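Side-chain contact in Lmo2184 protein (Listeria monocytogenes serovar 1/2a, PDB 5JOQ), which probably serves as the heme-binding lipoprotein of an ABC transporter for iron uptake at the cell membrane: residues K98-E101 against A102-S106. Residues are numbered along the deposited sequence; the frame is centred on the assembly and turned at random.
Sequences KTLE and ADLKS
Glu101 and Lys105, one helical turn apart at the start of helix 101-110, run side by side and point the same way, joined at their ends by a salt bridge. Glu101 CB lies beside the peptide N of Ala102 simply because the two residues are neighbours in the chain. Glu101 CG, set anti to the backbone N (chi1 180°), is the first atom to meet another side chain, 4.0 Å from Lys105 CE; beyond it the chain stays extended and carries the carboxylate out between two lysines. Glu101 OE1 forms a salt bridge with Lys98 NZ at 2.8 Å, though as a hydrogen bond it is weak, while Glu101 OE2 receives Lys105 NZ at 3.3 Å. The Lys105 chain, bent at chi3 (52°), brings CD and CE alongside OE2, and its ammonium stands above the carboxylate plane, 47° out of it. Phe117 of strand 115-118 touches both side chains. Beneath this network the helix begins with regular backbone bonds, Leu104 N to Leu100 O at 3.0 Å and Lys105 N to Glu101 O at 2.9 Å. Two waters assist: one joins Lys98 O to Ala102 N, the other Thr99 O to Asp103 N, so N-H groups of the first turn are satisfied through solvent. Leucine suits buried position 100: Leu100 CB meets Leu104 CD1 at 3.9 Å, and Leu100 CD1 lies near Asp103 OD2, whose charge is paired with Lys237 of the second subunit. The methyl of Ala102 makes no demand on the surface, while its carbonyl oxygen accepts a bond from Asn258 ND2 of that subunit. Sharing one carboxylate probably offsets much of the repulsion between Lys98 NZ and Lys105 NZ, 6.7 Å apart, and a negative charge in the first turn should also suit the helix dipole. The Lys98-Glu101 salt bridge and the water bridges tie the loop after strand 93-97 to the helix.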
ATOM      1  N   LYS A  98      18.516   0.916 -15.488  1.00 14.06           N
ATOM      2  CA  LYS A  98      18.761   2.327 -15.794  1.00 15.52           C
ATOM      3  C   LYS A  98      17.886   3.235 -14.953  1.00 16.05           C
ATOM      4  O   LYS A  98      18.331   4.303 -14.500  1.00 17.32           O
ATOM      5  CB  LYS A  98      18.469   2.587 -17.275  1.00 21.55           C
ATOM      6  CG  LYS A  98      19.378   3.584 -17.953  1.00 33.46           C
ATOM      7  CD  LYS A  98      20.745   2.937 -18.265  1.00 41.09           C
ATOM      8  CE  LYS A  98      21.847   3.988 -18.416  1.00 46.73           C
ATOM      9  NZ  LYS A  98      23.200   3.455 -18.042  1.00 46.92           N
ATOM     10  N   THR A  99      16.612   2.852 -14.770  1.00 12.95           N
ATOM     11  CA  THR A  99      15.696   3.742 -14.053  1.00 15.94           C
ATOM     12  C   THR A  99      16.116   3.926 -12.598  1.00 14.71           C
ATOM     13  O   THR A  99      15.818   4.966 -11.992  1.00 15.90           O
ATOM     14  CB  THR A  99      14.258   3.200 -14.183  1.00 14.03           C
ATOM     15  OG1 THR A  99      13.846   3.305 -15.574  1.00 11.70           O
ATOM     16  CG2 THR A  99      13.272   3.991 -13.262  1.00 11.83           C
ATOM     17  N   LEU A 100      16.836   2.954 -12.027  1.00 12.30           N
ATOM     18  CA  LEU A 100      17.381   3.067 -10.680  1.00 15.56           C
ATOM     19  C   LEU A 100      18.821   3.582 -10.624  1.00 17.55           C
ATOM     20  O   LEU A 100      19.364   3.713  -9.530  1.00 17.44           O
ATOM     21  CB  LEU A 100      17.312   1.701  -9.974  1.00 14.55           C
ATOM     22  CG  LEU A 100      16.022   1.499  -9.168  1.00 16.51           C
ATOM     23  CD1 LEU A 100      15.986   2.452  -7.915  1.00 18.45           C
ATOM     24  CD2 LEU A 100      14.795   1.718 -10.050  1.00 17.06           C
ATOM     25  N   GLU A 101      19.445   3.900 -11.760  1.00 20.69           N
ATOM     26  CA  GLU A 101      20.871   4.230 -11.751  1.00 18.29           C
ATOM     27  C   GLU A 101      21.163   5.465 -10.904  1.00 20.63           C
ATOM     28  O   GLU A 101      22.113   5.479 -10.110  1.00 20.38           O
ATOM     29  CB  GLU A 101      21.363   4.419 -13.190  1.00 16.05           C
ATOM     30  CG  GLU A 101      22.829   4.769 -13.238  1.00 21.08           C
ATOM     31  CD  GLU A 101      23.368   4.797 -14.672  1.00 27.94           C
ATOM     32  OE1 GLU A 101      22.564   4.766 -15.626  1.00 26.59           O
ATOM     33  OE2 GLU A 101      24.590   4.878 -14.824  1.00 27.73           O
ATOM     34  N   ALA A 102      20.363   6.502 -11.050  1.00 18.08           N
ATOM     35  CA  ALA A 102      20.609   7.723 -10.324  1.00 19.33           C
ATOM     36  C   ALA A 102      20.560   7.480  -8.826  1.00 21.37           C
ATOM     37  O   ALA A 102      21.339   8.026  -8.089  1.00 18.86           O
ATOM     38  CB  ALA A 102      19.638   8.808 -10.744  1.00 23.12           C
ATOM     39  N   ASP A 103      19.620   6.667  -8.392  1.00 17.61           N
ATOM     40  CA  ASP A 103      19.517   6.325  -6.999  1.00 18.26           C
ATOM     41  C   ASP A 103      20.633   5.453  -6.427  1.00 20.81           C
ATOM     42  O   ASP A 103      21.092   5.686  -5.336  1.00 22.37           O
ATOM     43  CB  ASP A 103      18.203   5.609  -6.725  1.00 23.96           C
ATOM     44  CG  ASP A 103      17.013   6.529  -6.805  1.00 31.83           C
ATOM     45  OD1 ASP A 103      17.221   7.743  -6.897  1.00 30.60           O
ATOM     46  OD2 ASP A 103      15.886   6.022  -6.783  1.00 33.33           O
ATOM     47  N   LEU A 104      21.030   4.433  -7.175  1.00 16.41           N
ATOM     48  CA  LEU A 104      21.994   3.452  -6.684  1.00 18.08           C
ATOM     49  C   LEU A 104      23.443   3.461  -7.116  1.00 21.13           C
ATOM     50  O   LEU A 104      24.253   2.792  -6.495  1.00 22.24           O
ATOM     51  CB  LEU A 104      21.459   2.053  -6.989  1.00 16.00           C
ATOM     52  CG  LEU A 104      19.997   1.767  -6.715  1.00 18.23           C
ATOM     53  CD1 LEU A 104      19.585   0.361  -7.105  1.00 14.96           C
ATOM     54  CD2 LEU A 104      19.717   2.032  -5.255  1.00 18.98           C
ATOM     55  N   LYS A 105      23.775   4.199  -8.157  1.00 18.72           N
ATOM     56  CA  LYS A 105      25.119   4.150  -8.664  1.00 20.66           C
ATOM     57  C   LYS A 105      26.200   4.526  -7.661  1.00 21.59           C
ATOM     58  O   LYS A 105      27.187   3.830  -7.559  1.00 22.39           O
ATOM     59  CB  LYS A 105      25.260   5.030  -9.901  1.00 23.27           C
ATOM     60  CG  LYS A 105      26.677   5.079 -10.420  1.00 35.81           C
ATOM     61  CD  LYS A 105      26.771   5.544 -11.855  1.00 46.26           C
ATOM     62  CE  LYS A 105      26.028   6.842 -12.058  1.00 54.84           C
ATOM     63  NZ  LYS A 105      26.208   7.339 -13.449  1.00 61.20           N
ATOM     64  N   SER A 106      25.995   5.597  -6.912  1.00 23.49           N
ATOM     65  CA  SER A 106      27.025   6.035  -5.959  1.00 28.20           C
ATOM     66  C   SER A 106      27.297   4.979  -4.898  1.00 31.37           C
ATOM     67  O   SER A 106      28.458   4.735  -4.533  1.00 32.80           O
ATOM     68  CB  SER A 106      26.605   7.333  -5.272  1.00 38.84           C
ATOM     69  OG  SER A 106      26.376   8.352  -6.213  1.00 47.69           O
TER
HETATM   70  O   HOH W   1      18.391   6.850 -13.123  1.00 19.11           O
HETATM   71  O   HOH W   2      17.202   6.448  -9.974  1.00 21.90           O